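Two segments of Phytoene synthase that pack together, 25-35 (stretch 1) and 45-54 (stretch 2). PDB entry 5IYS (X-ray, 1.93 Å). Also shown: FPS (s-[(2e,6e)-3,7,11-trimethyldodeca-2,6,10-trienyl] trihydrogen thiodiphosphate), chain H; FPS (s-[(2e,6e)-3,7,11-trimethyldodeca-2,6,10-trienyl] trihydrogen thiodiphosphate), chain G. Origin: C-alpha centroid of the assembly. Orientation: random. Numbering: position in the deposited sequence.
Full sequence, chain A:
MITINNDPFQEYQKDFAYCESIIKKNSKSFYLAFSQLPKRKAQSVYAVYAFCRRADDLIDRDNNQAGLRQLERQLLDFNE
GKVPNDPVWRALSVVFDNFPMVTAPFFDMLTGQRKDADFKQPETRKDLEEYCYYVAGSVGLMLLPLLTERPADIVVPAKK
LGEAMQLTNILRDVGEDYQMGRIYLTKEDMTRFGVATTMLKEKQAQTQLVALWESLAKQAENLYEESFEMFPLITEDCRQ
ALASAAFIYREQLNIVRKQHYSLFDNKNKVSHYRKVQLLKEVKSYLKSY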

# COMPACT_ATOMS: atom_id res chain seq x y z
N LYS A 25 8.69 -7.17 -10.56
CA LYS A 25 9.90 -6.34 -10.58
C LYS A 25 9.91 -5.23 -9.52
O LYS A 25 10.97 -4.81 -9.07
CB LYS A 25 10.07 -5.69 -11.96
CG LYS A 25 10.16 -6.68 -13.12
CD LYS A 25 11.53 -7.37 -13.27
CE LYS A 25 11.48 -8.42 -14.39
NZ LYS A 25 12.63 -9.38 -14.39
N ASN A 26 8.73 -4.77 -9.11
CA ASN A 26 8.64 -3.63 -8.21
C ASN A 26 8.34 -3.94 -6.75
O ASN A 26 8.65 -3.12 -5.89
CB ASN A 26 7.61 -2.62 -8.69
CG ASN A 26 8.09 -1.84 -9.89
OD1 ASN A 26 8.92 -0.94 -9.75
ND2 ASN A 26 7.69 -2.28 -11.09
N SER A 27 7.62 -5.03 -6.48
CA SER A 27 7.28 -5.40 -5.09
C SER A 27 7.42 -6.89 -4.82
O SER A 27 6.45 -7.64 -4.91
CB SER A 27 5.87 -4.96 -4.70
OG SER A 27 5.63 -5.35 -3.33
N LYS A 28 8.63 -7.33 -4.47
CA LYS A 28 8.87 -8.76 -4.29
C LYS A 28 7.96 -9.26 -3.17
O LYS A 28 7.46 -10.38 -3.27
CB LYS A 28 10.33 -9.03 -3.91
CG LYS A 28 11.30 -8.79 -5.07
CD LYS A 28 12.47 -9.77 -5.00
CE LYS A 28 13.68 -9.18 -4.27
NZ LYS A 28 13.33 -8.48 -2.98
N SER A 29 7.74 -8.41 -2.17
CA SER A 29 6.84 -8.70 -1.05
C SER A 29 5.39 -8.96 -1.45
O SER A 29 4.79 -9.94 -1.03
CB SER A 29 6.82 -7.56 -0.03
OG SER A 29 8.01 -7.51 0.74
N PHE A 30 4.78 -8.02 -2.15
CA PHE A 30 3.36 -8.15 -2.50
C PHE A 30 3.19 -9.20 -3.58
O PHE A 30 2.18 -9.89 -3.62
CB PHE A 30 2.80 -6.79 -2.92
CG PHE A 30 2.53 -5.86 -1.76
CD1 PHE A 30 1.98 -6.34 -0.59
CD2 PHE A 30 2.79 -4.50 -1.86
CE1 PHE A 30 1.73 -5.47 0.49
CE2 PHE A 30 2.52 -3.63 -0.80
CZ PHE A 30 1.99 -4.12 0.38
N TYR A 31 4.19 -9.38 -4.45
CA TYR A 31 4.13 -10.47 -5.41
C TYR A 31 4.13 -11.80 -4.71
O TYR A 31 3.33 -12.66 -5.04
CB TYR A 31 5.31 -10.43 -6.42
CG TYR A 31 5.22 -11.49 -7.49
CD1 TYR A 31 4.05 -11.66 -8.22
CD2 TYR A 31 6.34 -12.22 -7.89
CE1 TYR A 31 3.94 -12.62 -9.20
CE2 TYR A 31 6.25 -13.16 -8.91
CZ TYR A 31 5.06 -13.33 -9.58
OH TYR A 31 4.97 -14.27 -10.59
N LEU A 32 5.05 -11.99 -3.76
CA LEU A 32 5.09 -13.26 -3.01
C LEU A 32 3.78 -13.47 -2.25
O LEU A 32 3.14 -14.53 -2.37
CB LEU A 32 6.22 -13.19 -1.99
CG LEU A 32 6.32 -14.41 -1.06
CD1 LEU A 32 6.44 -15.65 -1.94
CD2 LEU A 32 7.56 -14.26 -0.18
N ALA A 33 3.33 -12.45 -1.52
CA ALA A 33 2.13 -12.59 -0.70
C ALA A 33 0.92 -12.89 -1.58
O ALA A 33 0.24 -13.90 -1.39
CB ALA A 33 1.91 -11.34 0.11
N PHE A 34 0.68 -12.07 -2.61
CA PHE A 34 -0.55 -12.22 -3.39
C PHE A 34 -0.54 -13.35 -4.37
O PHE A 34 -1.58 -13.75 -4.87
CB PHE A 34 -1.01 -10.89 -4.01
CG PHE A 34 -1.59 -9.93 -2.99
CD1 PHE A 34 -2.75 -10.26 -2.32
CD2 PHE A 34 -0.88 -8.80 -2.60
CE1 PHE A 34 -3.26 -9.40 -1.33
CE2 PHE A 34 -1.41 -7.91 -1.65
CZ PHE A 34 -2.61 -8.21 -1.02
N SER A 35 0.64 -13.89 -4.65
CA SER A 35 0.77 -15.04 -5.52
C SER A 35 0.18 -16.29 -4.89
O SER A 35 -0.09 -17.27 -5.58
CB SER A 35 2.24 -15.27 -5.89
OG SER A 35 2.91 -15.85 -4.78
N VAL A 45 -5.27 -8.79 -8.85
CA VAL A 45 -4.48 -7.92 -7.98
C VAL A 45 -3.33 -7.28 -8.75
O VAL A 45 -2.97 -6.13 -8.49
CB VAL A 45 -3.90 -8.70 -6.79
CG1 VAL A 45 -2.98 -7.79 -5.96
CG2 VAL A 45 -5.05 -9.23 -5.84
N TYR A 46 -2.63 -8.08 -9.56
CA TYR A 46 -1.50 -7.51 -10.29
C TYR A 46 -1.93 -6.35 -11.19
O TYR A 46 -1.16 -5.42 -11.39
CB TYR A 46 -0.82 -8.62 -11.13
CG TYR A 46 -0.42 -9.86 -10.35
CD1 TYR A 46 -0.11 -9.80 -9.00
CD2 TYR A 46 -0.20 -11.07 -11.02
CE1 TYR A 46 0.27 -10.99 -8.28
CE2 TYR A 46 0.25 -12.21 -10.34
CZ TYR A 46 0.43 -12.17 -8.98
OH TYR A 46 0.84 -13.33 -8.35
N ALA A 47 -3.08 -6.46 -11.84
CA ALA A 47 -3.58 -5.36 -12.65
C ALA A 47 -3.77 -4.11 -11.78
O ALA A 47 -3.53 -3.00 -12.23
CB ALA A 47 -4.92 -5.75 -13.34
N VAL A 48 -4.37 -4.29 -10.60
CA VAL A 48 -4.61 -3.15 -9.71
C VAL A 48 -3.29 -2.57 -9.22
O VAL A 48 -3.12 -1.35 -9.24
CB VAL A 48 -5.40 -3.59 -8.44
CG1 VAL A 48 -5.42 -2.44 -7.41
CG2 VAL A 48 -6.81 -3.95 -8.86
N TYR A 49 -2.33 -3.43 -8.94
CA TYR A 49 -0.98 -2.99 -8.59
C TYR A 49 -0.37 -2.12 -9.69
O TYR A 49 0.19 -1.04 -9.42
CB TYR A 49 -0.05 -4.20 -8.37
CG TYR A 49 1.33 -3.77 -7.94
CD1 TYR A 49 2.30 -3.42 -8.89
CD2 TYR A 49 1.60 -3.51 -6.60
CE1 TYR A 49 3.52 -2.87 -8.48
CE2 TYR A 49 2.81 -2.98 -6.18
CZ TYR A 49 3.76 -2.66 -7.14
OH TYR A 49 4.97 -2.11 -6.74
N ALA A 50 -0.48 -2.60 -10.93
CA ALA A 50 0.02 -1.85 -12.09
C ALA A 50 -0.57 -0.44 -12.19
O ALA A 50 0.13 0.50 -12.59
CB ALA A 50 -0.28 -2.64 -13.38
N PHE A 51 -1.87 -0.32 -12.04
CA PHE A 51 -2.50 1.00 -12.06
C PHE A 51 -1.91 1.88 -10.96
O PHE A 51 -1.46 3.00 -11.23
CB PHE A 51 -4.02 0.89 -11.91
CG PHE A 51 -4.69 2.20 -11.59
CD1 PHE A 51 -4.74 2.66 -10.28
CD2 PHE A 51 -5.19 3.00 -12.61
CE1 PHE A 51 -5.36 3.88 -9.96
CE2 PHE A 51 -5.83 4.23 -12.32
CZ PHE A 51 -5.86 4.68 -10.99
N CYS A 52 -1.81 1.33 -9.75
CA CYS A 52 -1.26 2.12 -8.63
C CYS A 52 0.20 2.54 -8.87
O CYS A 52 0.62 3.67 -8.55
CB CYS A 52 -1.35 1.32 -7.33
SG CYS A 52 -3.06 1.06 -6.77
N ARG A 53 1.01 1.56 -9.22
CA ARG A 53 2.45 1.79 -9.46
C ARG A 53 2.65 2.86 -10.53
O ARG A 53 3.51 3.74 -10.37
CB ARG A 53 3.13 0.47 -9.86
CG ARG A 53 4.66 0.45 -9.98
CD ARG A 53 5.44 1.37 -9.03
NE ARG A 53 5.52 0.88 -7.66
CZ ARG A 53 5.94 1.60 -6.62
NH1 ARG A 53 6.29 2.88 -6.77
NH2 ARG A 53 6.00 1.04 -5.42
N ARG A 54 1.82 2.85 -11.56
CA ARG A 54 1.95 3.84 -12.64
C ARG A 54 1.62 5.25 -12.15
O ARG A 54 2.41 6.18 -12.35
CB ARG A 54 1.10 3.48 -13.87
CG ARG A 54 1.04 4.62 -14.88
CD ARG A 54 0.12 4.32 -16.08
NE ARG A 54 0.57 3.16 -16.83
CZ ARG A 54 -0.12 2.59 -17.81
NH1 ARG A 54 -1.26 3.14 -18.25
NH2 ARG A 54 0.36 1.51 -18.40
C1 FPS H . 4.09 3.26 -2.03
S1 FPS H . 4.28 4.42 -0.72
C2 FPS H . 3.07 3.78 -3.02
C3 FPS H . 1.75 3.88 -2.78
C4 FPS H . 1.12 3.57 -1.45
C5 FPS H . 0.87 4.38 -3.91
C6 FPS H . 0.68 3.32 -4.98
C7 FPS H . 0.31 1.98 -4.36
C8 FPS H . 0.92 0.84 -4.75
C10 FPS H . 0.53 -0.42 -4.02
C9 FPS H . 2.02 0.85 -5.78
C11 FPS H . -0.59 -1.18 -4.71
C12 FPS H . -0.51 -2.56 -4.07
C13 FPS H . -1.36 -3.57 -4.35
C14 FPS H . -2.49 -3.45 -5.32
C15 FPS H . -1.16 -4.87 -3.63
PA FPS H . 5.86 5.48 -1.45
O1A FPS H . 5.48 6.11 -2.74
O2A FPS H . 6.24 6.63 -0.39
O3A FPS H . 7.15 4.50 -1.42
PB FPS H . 7.94 3.86 -2.65
O1B FPS H . 9.32 4.46 -2.58
O2B FPS H . 7.33 4.18 -4.00
O3B FPS H . 7.93 2.36 -2.43
C1 FPS G . 3.73 -0.22 -0.67
S1 FPS G . 3.76 -0.42 -2.41
C2 FPS G . 2.24 -0.25 -0.36
C3 FPS G . 1.64 0.47 0.60
C4 FPS G . 2.45 1.37 1.49
C5 FPS G . 0.15 0.38 0.84
C6 FPS G . -0.60 -0.56 -0.10
C7 FPS G . -1.97 -0.84 0.49
C8 FPS G . -2.56 -2.05 0.39
C10 FPS G . -3.98 -2.17 0.91
C9 FPS G . -1.91 -3.23 -0.28
C11 FPS G . -4.04 -3.30 1.93
C12 FPS G . -5.47 -3.58 2.35
C13 FPS G . -6.27 -4.52 1.79
C14 FPS G . -7.67 -4.72 2.31
C15 FPS G . -5.79 -5.40 0.66
PA FPS G . 5.61 -1.07 -3.06
O1A FPS G . 5.50 -1.82 -4.32
O2A FPS G . 6.32 0.34 -3.43
O3A FPS G . 6.54 -1.75 -1.96
PB FPS G . 7.45 -0.74 -1.08
O1B FPS G . 8.83 -0.62 -1.67
O2B FPS G . 7.38 -1.33 0.31
O3B FPS G . 6.91 0.67 -1.02

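The two helices, 28-34 and 45-54, run nearly antiparallel, their N-to-C directions 162° apart, with axes no closer than 11.5 Å. At that spacing the contact depends on long side chains, and no hydrogen bond crosses it; the 412 Å² buried in total comes largely from aromatic groups.

Tyr-46 has the largest area covered by the other stretch. Its CA-to-CB bond points sideways, yet with chi1 at -54° (m) the ring reaches across to stretch 1, roughly perpendicular to the run of its helix, and brings its hydroxyl between Tyr-31 and Ser-35: Tyr-46 OH lies 3.3 Å from Tyr-31 CE1 and 3.3 Å from Ser-35 CA. Tyr-31, also sideways at CB, uses chi1 t (-176°) to meet it. The ring centroids are 5.4 Å apart with planes at 58°, an oblique pair. Ser-35 directs its own hydroxyl back into its stretch: at chi1 p (76°), Ser-35 OG donates to Leu-32 O at 2.8 Å.

Phe-34, chi1 m, presents one ring face to Val-45. Val-45 CG1 sits 4.3 Å from the Phe-34 ring centroid, 24° off the normal, which identifies a CH-pi contact.

At the other end, Tyr-49 adopts chi1 t (-177°), and its hydroxyl reaches Asn-26 CB (3.3 Å from Tyr-49 OH) and Ser-27 CB (3.6 Å from Tyr-49 OH). The same oxygen accepts from Arg-53 NE at 3.2 Å, with an N-H...acceptor angle of 167°, and donates to FPS (chain G) O1A, a very short 2.5 Å from Tyr-49 OH. The Arg-53 side chain is bent, with chi2 off-well at 32° and chi3 p; in this conformation NE bonds to Tyr-49 OH and Arg-53 NH1 donates to FPS (chain H) O2B at 3.2 Å, while Arg-53 CG packs 4.1 Å from Asn-26 CG. Ser-27, chi1 t, caps the following helix: its OG accepts from Phe-30 N at 3.0 Å and 158°, leaving CB to face the tyrosine hydroxyl.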